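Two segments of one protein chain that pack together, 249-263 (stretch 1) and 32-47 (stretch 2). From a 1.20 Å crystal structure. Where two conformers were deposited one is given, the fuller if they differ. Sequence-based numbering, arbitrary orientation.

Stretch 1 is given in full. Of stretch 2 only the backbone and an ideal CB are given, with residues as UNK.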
ATOM      1  N   THR A 249     -12.553  -8.838  -0.303  0.57 10.47           N
ATOM      2  CA  THR A 249     -12.049  -7.667   0.386  0.57 10.88           C
ATOM      3  C   THR A 249     -13.187  -6.768   0.909  0.57 11.16           C
ATOM      4  O   THR A 249     -13.026  -6.092   1.914  0.57 11.21           O
ATOM      5  CB  THR A 249     -11.058  -6.905  -0.493  0.57 11.51           C
ATOM      6  OG1 THR A 249     -10.091  -7.832  -1.014  0.57 11.93           O
ATOM      7  CG2 THR A 249     -10.340  -5.863   0.323  0.57 11.88           C
ATOM      8  N   PHE A 250     -14.347  -6.786   0.256  1.00 11.28           N
ATOM      9  CA  PHE A 250     -15.547  -6.133   0.805  1.00 11.82           C
ATOM     10  C   PHE A 250     -15.988  -6.848   2.075  1.00 12.63           C
ATOM     11  O   PHE A 250     -16.423  -6.216   3.032  1.00 12.89           O
ATOM     12  CB  PHE A 250     -16.702  -6.104  -0.198  1.00 13.59           C
ATOM     13  CG  PHE A 250     -16.598  -5.006  -1.212  1.00 15.75           C
ATOM     14  CD1 PHE A 250     -16.610  -3.676  -0.832  1.00 19.03           C
ATOM     15  CD2 PHE A 250     -16.529  -5.305  -2.556  1.00 18.93           C
ATOM     16  CE1 PHE A 250     -16.528  -2.675  -1.781  1.00 20.60           C
ATOM     17  CE2 PHE A 250     -16.442  -4.312  -3.500  1.00 20.30           C
ATOM     18  CZ  PHE A 250     -16.438  -3.000  -3.118  1.00 21.08           C
ATOM     19  N   GLY A 251     -15.883  -8.167   2.076  1.00 12.29           N
ATOM     20  CA  GLY A 251     -16.131  -8.948   3.278  1.00 13.15           C
ATOM     21  C   GLY A 251     -15.224  -8.521   4.422  1.00 12.74           C
ATOM     22  O   GLY A 251     -15.688  -8.298   5.536  1.00 13.97           O
ATOM     23  N   VAL A 252     -13.921  -8.405   4.155  1.00 12.49           N
ATOM     24  CA  VAL A 252     -12.982  -7.958   5.176  1.00 12.89           C
ATOM     25  C   VAL A 252     -13.380  -6.562   5.675  1.00 12.91           C
ATOM     26  O   VAL A 252     -13.386  -6.293   6.878  1.00 12.43           O
ATOM     27  CB  VAL A 252     -11.531  -7.944   4.663  1.00 13.71           C
ATOM     28  CG1 VAL A 252     -10.613  -7.408   5.737  1.00 13.66           C
ATOM     29  CG2 VAL A 252     -11.087  -9.348   4.262  1.00 14.30           C
ATOM     30  N   LEU A 253     -13.720  -5.669   4.752  1.00 12.47           N
ATOM     31  CA  LEU A 253     -14.167  -4.332   5.141  1.00 13.15           C
ATOM     32  C   LEU A 253     -15.366  -4.431   6.093  1.00 13.40           C
ATOM     33  O   LEU A 253     -15.437  -3.713   7.090  1.00 14.15           O
ATOM     34  CB  LEU A 253     -14.493  -3.499   3.895  1.00 12.70           C
ATOM     35  CG  LEU A 253     -15.052  -2.090   4.130  1.00 14.01           C
ATOM     36  CD1 LEU A 253     -14.096  -1.220   4.935  1.00 15.05           C
ATOM     37  CD2 LEU A 253     -15.354  -1.430   2.796  1.00 14.91           C
ATOM     38  N   GLY A 254     -16.288  -5.339   5.794  1.00 13.85           N
ATOM     39  CA  GLY A 254     -17.455  -5.554   6.627  1.00 14.76           C
ATOM     40  C   GLY A 254     -17.132  -6.001   8.044  1.00 15.75           C
ATOM     41  O   GLY A 254     -17.905  -5.707   8.953  1.00 16.58           O
ATOM     42  N   THR A 255     -16.018  -6.710   8.247  1.00 16.69           N
ATOM     43  CA  THR A 255     -15.645  -7.130   9.599  1.00 17.67           C
ATOM     44  C   THR A 255     -15.268  -5.918  10.435  1.00 17.96           C
ATOM     45  O   THR A 255     -15.267  -5.984  11.660  1.00 19.03           O
ATOM     46  CB  THR A 255     -14.473  -8.160   9.633  1.00 18.75           C
ATOM     47  OG1 THR A 255     -13.237  -7.545   9.238  1.00 19.49           O
ATOM     48  CG2 THR A 255     -14.780  -9.353   8.746  1.00 19.36           C
ATOM     49  N   ILE A 256     -14.946  -4.816   9.763  1.00 18.12           N
ATOM     50  CA  ILE A 256     -14.611  -3.564  10.426  1.00 19.54           C
ATOM     51  C   ILE A 256     -15.829  -2.659  10.546  1.00 19.47           C
ATOM     52  O   ILE A 256     -16.088  -2.112  11.613  1.00 20.94           O
ATOM     53  CB  ILE A 256     -13.486  -2.826   9.673  1.00 20.70           C
ATOM     54  CG1 ILE A 256     -12.231  -3.699   9.626  1.00 21.70           C
ATOM     55  CG2 ILE A 256     -13.186  -1.484  10.317  1.00 21.61           C
ATOM     56  CD1 ILE A 256     -11.746  -4.171  10.971  1.00 22.29           C
ATOM     57  N   THR A 257     -16.587  -2.495   9.467  1.00 19.04           N
ATOM     58  CA  THR A 257     -17.722  -1.572   9.500  1.00 19.24           C
ATOM     59  C   THR A 257     -18.914  -2.156  10.244  1.00 20.34           C
ATOM     60  O   THR A 257     -19.733  -1.411  10.787  1.00 20.96           O
ATOM     61  CB  THR A 257     -18.208  -1.195   8.081  1.00 18.17           C
ATOM     62  OG1 THR A 257     -18.636  -2.367   7.383  1.00 17.70           O
ATOM     63  CG2 THR A 257     -17.100  -0.534   7.296  1.00 18.08           C
ATOM     64  N   GLY A 258     -18.996  -3.485  10.277  1.00 20.88           N
ATOM     65  CA  GLY A 258     -20.229  -4.177  10.625  1.00 21.89           C
ATOM     66  C   GLY A 258     -20.938  -4.562   9.334  1.00 22.88           C
ATOM     67  O   GLY A 258     -20.805  -3.858   8.336  1.00 21.68           O
ATOM     68  N   LYS A 259     -21.690  -5.661   9.332  1.00 25.17           N
ATOM     69  CA  LYS A 259     -22.192  -6.212   8.069  1.00 28.11           C
ATOM     70  C   LYS A 259     -23.272  -5.346   7.427  1.00 28.87           C
ATOM     71  O   LYS A 259     -23.460  -5.371   6.209  1.00 29.25           O
ATOM     72  CB  LYS A 259     -22.699  -7.650   8.238  1.00 30.30           C
ATOM     73  CG  LYS A 259     -24.069  -7.803   8.884  1.00 31.72           C
ATOM     74  CD  LYS A 259     -24.623  -9.216   8.683  1.00 32.47           C
ATOM     75  CE  LYS A 259     -23.683 -10.270   9.230  1.00 32.68           C
ATOM     76  NZ  LYS A 259     -24.316 -11.616   9.289  1.00 32.94           N
ATOM     77  N   ASN A 260     -23.986  -4.584   8.242  1.00 28.68           N
ATOM     78  CA  ASN A 260     -25.036  -3.721   7.722  1.00 29.31           C
ATOM     79  C   ASN A 260     -24.475  -2.381   7.266  1.00 26.96           C
ATOM     80  O   ASN A 260     -24.829  -1.870   6.193  1.00 26.74           O
ATOM     81  CB  ASN A 260     -26.118  -3.535   8.776  1.00 31.53           C
ATOM     82  CG  ASN A 260     -26.749  -4.848   9.179  1.00 33.95           C
ATOM     83  OD1 ASN A 260     -27.046  -5.687   8.324  1.00 34.42           O
ATOM     84  ND2 ASN A 260     -26.928  -5.053  10.481  1.00 35.11           N
ATOM     85  N   LYS A 261     -23.581  -1.819   8.071  1.00 23.90           N
ATOM     86  CA  LYS A 261     -22.954  -0.558   7.707  1.00 22.14           C
ATOM     87  C   LYS A 261     -22.078  -0.704   6.462  1.00 18.85           C
ATOM     88  O   LYS A 261     -21.766   0.286   5.813  1.00 17.37           O
ATOM     89  CB  LYS A 261     -22.160   0.001   8.882  1.00 24.24           C
ATOM     90  CG  LYS A 261     -23.058   0.482  10.022  1.00 27.53           C
ATOM     91  CD  LYS A 261     -22.256   1.085  11.153  1.00 30.02           C
ATOM     92  CE  LYS A 261     -23.146   1.593  12.275  1.00 32.38           C
ATOM     93  NZ  LYS A 261     -22.316   2.013  13.445  1.00 33.95           N
ATOM     94  N   LEU A 262     -21.719  -1.937   6.113  1.00 17.51           N
ATOM     95  CA  LEU A 262     -20.979  -2.204   4.877  1.00 16.74           C
ATOM     96  C   LEU A 262     -21.751  -1.688   3.667  1.00 16.29           C
ATOM     97  O   LEU A 262     -21.164  -1.280   2.674  1.00 16.59           O
ATOM     98  CB  LEU A 262     -20.723  -3.704   4.714  1.00 17.34           C
ATOM     99  CG  LEU A 262     -19.973  -4.146   3.451  1.00 17.59           C
ATOM    100  CD1 LEU A 262     -18.566  -3.566   3.401  1.00 17.72           C
ATOM    101  CD2 LEU A 262     -19.934  -5.672   3.374  1.00 18.20           C
ATOM    102  N   PHE A 263     -23.072  -1.701   3.756  1.00 16.46           N
ATOM    103  CA  PHE A 263     -23.900  -1.222   2.661  1.00 17.79           C
ATOM    104  C   PHE A 263     -24.520   0.137   2.949  1.00 17.57           C
ATOM    105  O   PHE A 263     -25.612   0.459   2.470  1.00 18.71           O
ATOM    106  CB  PHE A 263     -24.954  -2.264   2.327  1.00 20.59           C
ATOM    107  CG  PHE A 263     -24.365  -3.552   1.837  1.00 22.48           C
ATOM    108  CD1 PHE A 263     -23.793  -3.627   0.579  1.00 23.60           C
ATOM    109  CD2 PHE A 263     -24.336  -4.673   2.644  1.00 23.16           C
ATOM    110  CE1 PHE A 263     -23.233  -4.797   0.132  1.00 24.07           C
ATOM    111  CE2 PHE A 263     -23.777  -5.847   2.193  1.00 23.39           C
ATOM    112  CZ  PHE A 263     -23.225  -5.906   0.939  1.00 23.63           C
ATOM    113  N   UNK A  32     -16.454 -14.993  -0.231  1.00 16.67           N
ATOM    114  CA  UNK A  32     -16.818 -13.777  -0.930  1.00 15.53           C
ATOM    115  C   UNK A  32     -18.001 -13.192  -0.164  1.00 15.10           C
ATOM    116  O   UNK A  32     -18.344 -13.664   0.931  1.00 15.43           O
ATOM    117  CB  UNK A  32     -17.154 -14.037  -2.400  1.00 15.53           C
ATOM    118  N   UNK A  33     -18.649 -12.185  -0.727  1.00 14.27           N
ATOM    119  CA  UNK A  33     -19.790 -11.601  -0.035  1.00 14.95           C
ATOM    120  C   UNK A  33     -20.930 -12.586   0.184  1.00 16.50           C
ATOM    121  O   UNK A  33     -21.749 -12.390   1.082  1.00 16.05           O
ATOM    122  CB  UNK A  33     -20.306 -10.394  -0.822  1.00 14.95           C
ATOM    123  N   UNK A  34     -20.963 -13.647  -0.619  1.00 18.56           N
ATOM    124  CA  UNK A  34     -21.919 -14.742  -0.424  1.00 22.64           C
ATOM    125  C   UNK A  34     -21.786 -15.345   0.962  1.00 22.53           C
ATOM    126  O   UNK A  34     -22.743 -15.888   1.513  1.00 23.16           O
ATOM    127  CB  UNK A  34     -21.718 -15.826  -1.485  1.00 22.64           C
ATOM    128  N   UNK A  35     -20.575 -15.269   1.505  1.00 21.85           N
ATOM    129  CA  UNK A  35     -20.242 -15.886   2.780  1.00 21.68           C
ATOM    130  C   UNK A  35     -20.070 -14.838   3.865  1.00 20.12           C
ATOM    131  O   UNK A  35     -19.359 -15.060   4.840  1.00 20.28           O
ATOM    132  CB  UNK A  35     -18.969 -16.725   2.652  1.00 21.68           C
ATOM    133  N   UNK A  36     -20.720 -13.690   3.700  1.00 18.64           N
ATOM    134  CA  UNK A  36     -20.536 -12.591   4.638  1.00 17.84           C
ATOM    135  C   UNK A  36     -20.851 -13.018   6.077  1.00 17.71           C
ATOM    136  O   UNK A  36     -20.155 -12.620   7.009  1.00 17.04           O
ATOM    137  CB  UNK A  36     -21.418 -11.407   4.236  1.00 17.84           C
ATOM    138  N   UNK A  37     -21.880 -13.843   6.262  1.00 19.07           N
ATOM    139  CA  UNK A  37     -22.270 -14.245   7.613  1.00 20.84           C
ATOM    140  C   UNK A  37     -21.148 -15.017   8.306  1.00 22.15           C
ATOM    141  O   UNK A  37     -20.818 -14.745   9.457  1.00 22.02           O
ATOM    142  CB  UNK A  37     -23.541 -15.095   7.568  1.00 20.84           C
ATOM    143  N   UNK A  38     -20.556 -15.971   7.602  1.00 24.11           N
ATOM    144  CA  UNK A  38     -19.474 -16.757   8.174  1.00 26.92           C
ATOM    145  C   UNK A  38     -18.231 -15.921   8.455  1.00 26.71           C
ATOM    146  O   UNK A  38     -17.515 -16.170   9.417  1.00 25.72           O
ATOM    147  CB  UNK A  38     -19.118 -17.912   7.235  1.00 26.92           C
ATOM    148  N   UNK A  39     -17.981 -14.919   7.627  1.00 27.24           N
ATOM    149  CA  UNK A  39     -16.868 -14.004   7.877  1.00 28.60           C
ATOM    150  C   UNK A  39     -17.011 -13.203   9.125  1.00 28.62           C
ATOM    151  O   UNK A  39     -16.084 -13.125   9.926  1.00 28.11           O
ATOM    152  CB  UNK A  39     -16.700 -13.045   6.697  1.00 28.60           C
ATOM    153  N   UNK A  40     -18.157 -12.561   9.256  1.00 29.07           N
ATOM    154  CA  UNK A  40     -18.458 -11.783  10.432  1.00 30.15           C
ATOM    155  C   UNK A  40     -18.346 -12.682  11.650  1.00 30.02           C
ATOM    156  O   UNK A  40     -17.788 -12.292  12.672  1.00 29.54           O
ATOM    157  CB  UNK A  40     -19.848 -11.150  10.335  1.00 30.15           C
ATOM    158  N   UNK A  41     -18.859 -13.898  11.526  1.00 30.03           N
ATOM    159  CA  UNK A  41     -18.849 -14.841  12.632  1.00 31.48           C
ATOM    160  C   UNK A  41     -17.421 -15.170  13.075  1.00 30.19           C
ATOM    161  O   UNK A  41     -17.125 -15.215  14.273  1.00 30.43           O
ATOM    162  CB  UNK A  41     -19.587 -16.122  12.236  1.00 31.48           C
ATOM    163  N   UNK A  42     -16.535 -15.393  12.111  1.00 28.94           N
ATOM    164  CA  UNK A  42     -15.175 -15.833  12.417  1.00 28.95           C
ATOM    165  C   UNK A  42     -14.275 -14.674  12.864  1.00 28.25           C
ATOM    166  O   UNK A  42     -13.209 -14.886  13.451  1.00 27.48           O
ATOM    167  CB  UNK A  42     -14.565 -16.519  11.193  1.00 28.95           C
ATOM    168  N   UNK A  43     -14.722 -13.450  12.601  1.00 28.88           N
ATOM    169  CA  UNK A  43     -13.898 -12.263  12.802  1.00 29.98           C
ATOM    170  C   UNK A  43     -13.734 -11.866  14.259  1.00 30.58           C
ATOM    171  O   UNK A  43     -14.582 -12.154  15.103  1.00 30.64           O
ATOM    172  CB  UNK A  43     -14.498 -11.088  12.028  1.00 29.98           C
ATOM    173  N   UNK A  44     -12.620 -11.189  14.522  1.00 31.41           N
ATOM    174  CA  UNK A  44     -12.331 -10.569  15.808  1.00 32.11           C
ATOM    175  C   UNK A  44     -13.172  -9.297  15.984  1.00 32.98           C
ATOM    176  O   UNK A  44     -13.426  -8.589  15.018  1.00 32.92           O
ATOM    177  CB  UNK A  44     -10.839 -10.248  15.924  1.00 32.11           C
ATOM    178  N   UNK A  45     -13.604  -9.006  17.208  1.00 34.47           N
ATOM    179  CA  UNK A  45     -14.359  -7.777  17.457  1.00 35.57           C
ATOM    180  C   UNK A  45     -13.419  -6.571  17.381  1.00 33.33           C
ATOM    181  O   UNK A  45     -12.283  -6.627  17.857  1.00 33.44           O
ATOM    182  CB  UNK A  45     -15.054  -7.833  18.819  1.00 35.57           C
ATOM    183  N   UNK A  46     -13.887  -5.493  16.759  1.00 30.69           N
ATOM    184  CA  UNK A  46     -13.183  -4.216  16.789  1.00 28.06           C
ATOM    185  C   UNK A  46     -13.044  -3.769  18.244  1.00 26.44           C
ATOM    186  O   UNK A  46     -13.993  -3.866  19.010  1.00 27.14           O
ATOM    187  CB  UNK A  46     -13.917  -3.161  15.958  1.00 28.06           C
ATOM    188  N   UNK A  47     -11.865  -3.285  18.619  1.00 25.16           N
ATOM    189  CA  UNK A  47     -11.597  -2.907  20.008  1.00 24.43           C
ATOM    190  C   UNK A  47     -11.662  -1.404  20.212  1.00 22.46           C
ATOM    191  O   UNK A  47     -11.465  -0.631  19.283  1.00 21.51           O
ATOM    192  CB  UNK A  47     -10.225  -3.426  20.442  1.00 24.43           C
TER

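Position 32 points its CA-to-CB bond away from stretch 1, and nothing there lies in reach. Backbone angles are extended. A small polar residue would suit a place just before a turn. It is Thr32, whose OG1 accepts a weak hydrogen bond from the backbone N of position 34 at 3.4 Å.

Position 33 points sideways. A long apolar chain could bend across to the backbone of Gly251, where no side chain stands in the way, and to Leu262. Leucine, isoleucine or methionine would serve. The residue is Leu33. Its CD2 lies 3.8 Å from Gly251 N, 4.0 Å from Phe250 CB and 3.9 Å from Leu262 CD2.

Position 34 is out of reach and favours almost any polar residue; it is Glu34. Position 35 is also out of reach and comes right before a helix, where aspartate, asparagine, serine or threonine are common. It is Asp35. Its side chain makes no capping bond; instead OD2 accepts from Thr32 N at 3.0 Å.

Position 36 points toward stretch 1, in helical geometry. Ahead lie Gly251, Gly254 and the apolar end of Leu262. A branched or long aliphatic chain would fill the space. Ile36 does so: its CD1 is 4.0 Å from Gly251 CA and 4.3 Å from Leu262 CD2. An ideal CB on Gly254 would come within 3.4 Å of Ile36 CD1, so the bare glycine gives this chain room.

Position 37 points away overall, but its ideal CB is 4.0 Å from Lys259 NZ. The charge calls for an acid, aspartate or glutamate; a neutral acceptor could also serve. Asp37 forms a salt bridge, with OD1 2.5 Å from Lys259 NZ. Water 1 joins the same pair of residues, donating to Asp37 O and accepting from Lys259 NZ.

Position 38 faces away and suits a polar residue. It is Asn38.

Position 39 points toward stretch 1, with its ideal CB 4.6 Å from Thr255 CG2. An apolar chain is expected. In Leu39, CD1 reaches 3.9 Å from Gly251 CA. An ideal CB on Gly251 would clash with that methyl at 2.6 Å.

Position 40 points sideways, its ideal CB 4.1 Å from Lys259 CE. An aliphatic chain could cover the lysine methylenes and reach the helix. Ile40 does both: CG1 is 3.8 Å from Lys259 CE, and CD1 is 3.9 Å from Thr255 CA.

Positions 41 and 42 make no contact and could be polar. They are Asp41 and Ser42.

Position 43 leaves helical geometry and points at Thr255 CG2, 3.7 Å from the ideal CB. Little space remains, so a small residue suits. Ala43 CB packs on that methyl at 3.7 Å.

Positions 44, 45 and 47 are extended and make no direct contact; polar chains fit. They are Glu44, Glu45 and Lys47. Water 2 donates to both Glu44 O and Thr255 O.

Position 46 points toward the end of the helix. Valine, isoleucine or leucine would suit. Val46 CG2 lies 3.9 Å from Ile256 O and 4.2 Å from Ile256 CD1.

Stretch 2 (32-47) TLEDIDNLIDSAEEVK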
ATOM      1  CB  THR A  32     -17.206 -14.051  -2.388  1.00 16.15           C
ATOM      2  OG1 THR A  32     -18.355 -14.901  -2.418  1.00 16.18           O
ATOM      3  CG2 THR A  32     -16.053 -14.711  -3.152  1.00 17.12           C
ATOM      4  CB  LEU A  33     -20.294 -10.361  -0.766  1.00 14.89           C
ATOM      5  CG  LEU A  33     -19.449  -9.109  -0.545  1.00 15.44           C
ATOM      6  CD1 LEU A  33     -19.989  -7.981  -1.402  1.00 16.62           C
ATOM      7  CD2 LEU A  33     -19.455  -8.707   0.926  1.00 15.89           C
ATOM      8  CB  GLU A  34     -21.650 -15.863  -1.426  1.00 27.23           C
ATOM      9  CG  GLU A  34     -22.211 -15.655  -2.796  1.00 32.06           C
ATOM     10  CD  GLU A  34     -22.200 -16.938  -3.597  1.00 35.68           C
ATOM     11  OE1 GLU A  34     -21.427 -17.858  -3.236  1.00 36.92           O
ATOM     12  OE2 GLU A  34     -22.974 -17.031  -4.573  1.00 37.64           O
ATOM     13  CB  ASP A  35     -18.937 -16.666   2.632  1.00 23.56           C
ATOM     14  CG  ASP A  35     -18.942 -17.564   1.415  1.00 25.54           C
ATOM     15  OD1 ASP A  35     -19.771 -18.498   1.386  1.00 26.62           O
ATOM     16  OD2 ASP A  35     -18.135 -17.330   0.486  1.00 25.92           O
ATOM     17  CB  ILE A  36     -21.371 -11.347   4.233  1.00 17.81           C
ATOM     18  CG1 ILE A  36     -21.048 -10.152   5.134  1.00 18.60           C
ATOM     19  CG2 ILE A  36     -22.857 -11.639   4.278  1.00 17.67           C
ATOM     20  CD1 ILE A  36     -19.635  -9.644   5.003  1.00 20.14           C
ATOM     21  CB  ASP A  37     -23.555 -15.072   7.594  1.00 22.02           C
ATOM     22  CG  ASP A  37     -24.745 -14.279   7.098  1.00 22.72           C
ATOM     23  OD1 ASP A  37     -24.752 -13.036   7.246  1.00 22.45           O
ATOM     24  OD2 ASP A  37     -25.673 -14.898   6.546  1.00 23.54           O
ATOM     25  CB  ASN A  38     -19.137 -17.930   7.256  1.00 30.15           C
ATOM     26  CG  ASN A  38     -20.114 -19.078   7.396  1.00 33.38           C
ATOM     27  OD1 ASN A  38     -20.769 -19.235   8.431  1.00 34.38           O
ATOM     28  ND2 ASN A  38     -20.214 -19.893   6.352  1.00 34.89           N
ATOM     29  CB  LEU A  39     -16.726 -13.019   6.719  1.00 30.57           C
ATOM     30  CG  LEU A  39     -16.308 -13.682   5.428  1.00 32.14           C
ATOM     31  CD1 LEU A  39     -15.893 -12.647   4.384  1.00 32.66           C
ATOM     32  CD2 LEU A  39     -15.189 -14.614   5.723  1.00 33.28           C
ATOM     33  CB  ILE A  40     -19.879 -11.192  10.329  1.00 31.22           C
ATOM     34  CG1 ILE A  40     -19.930 -10.132   9.224  1.00 32.28           C
ATOM     35  CG2 ILE A  40     -20.349 -10.615  11.671  1.00 31.72           C
ATOM     36  CD1 ILE A  40     -19.085  -8.912   9.485  1.00 32.64           C
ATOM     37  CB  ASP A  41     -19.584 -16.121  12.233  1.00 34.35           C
ATOM     38  CG  ASP A  41     -19.635 -17.135  13.355  1.00 36.90           C
ATOM     39  OD1 ASP A  41     -20.275 -16.842  14.389  1.00 37.54           O
ATOM     40  OD2 ASP A  41     -19.036 -18.222  13.200  1.00 38.05           O
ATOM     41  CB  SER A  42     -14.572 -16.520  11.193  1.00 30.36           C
ATOM     42  OG  SER A  42     -14.258 -15.579  10.182  1.00 31.64           O
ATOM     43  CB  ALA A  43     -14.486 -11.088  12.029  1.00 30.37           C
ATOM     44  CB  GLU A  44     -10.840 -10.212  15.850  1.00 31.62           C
ATOM     45  CG  GLU A  44      -9.898 -11.435  15.891  1.00 31.17           C
ATOM     46  CD  GLU A  44      -8.434 -11.084  15.622  1.00 30.80           C
ATOM     47  OE1 GLU A  44      -8.166  -9.984  15.110  1.00 31.36           O
ATOM     48  OE2 GLU A  44      -7.545 -11.913  15.921  1.00 29.92           O
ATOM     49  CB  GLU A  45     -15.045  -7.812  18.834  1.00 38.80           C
ATOM     50  CG  GLU A  45     -15.919  -9.041  19.113  1.00 41.57           C
ATOM     51  CD  GLU A  45     -17.155  -9.123  18.226  1.00 43.97           C
ATOM     52  OE1 GLU A  45     -17.752  -8.067  17.925  1.00 44.87           O
ATOM     53  OE2 GLU A  45     -17.536 -10.251  17.839  1.00 44.87           O
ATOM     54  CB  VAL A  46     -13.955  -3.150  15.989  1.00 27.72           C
ATOM     55  CG1 VAL A  46     -13.387  -1.756  16.228  1.00 28.00           C
ATOM     56  CG2 VAL A  46     -13.944  -3.495  14.501  1.00 27.75           C
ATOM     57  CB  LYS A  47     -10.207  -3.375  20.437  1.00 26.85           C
ATOM     58  CG  LYS A  47      -9.904  -4.830  20.180  1.00 29.73           C
ATOM     59  CD  LYS A  47      -8.493  -5.159  20.636  1.00 32.55           C
ATOM     60  CE  LYS A  47      -7.966  -6.412  19.962  1.00 34.85           C
ATOM     61  NZ  LYS A  47      -8.816  -7.595  20.267  1.00 36.18           N
TER
HETATM   62  O   HOH W   1     -22.434 -13.043  11.040  1.00 32.89           O
HETATM   63  O   HOH W   2     -12.947  -7.309  12.944  1.00 32.08           O
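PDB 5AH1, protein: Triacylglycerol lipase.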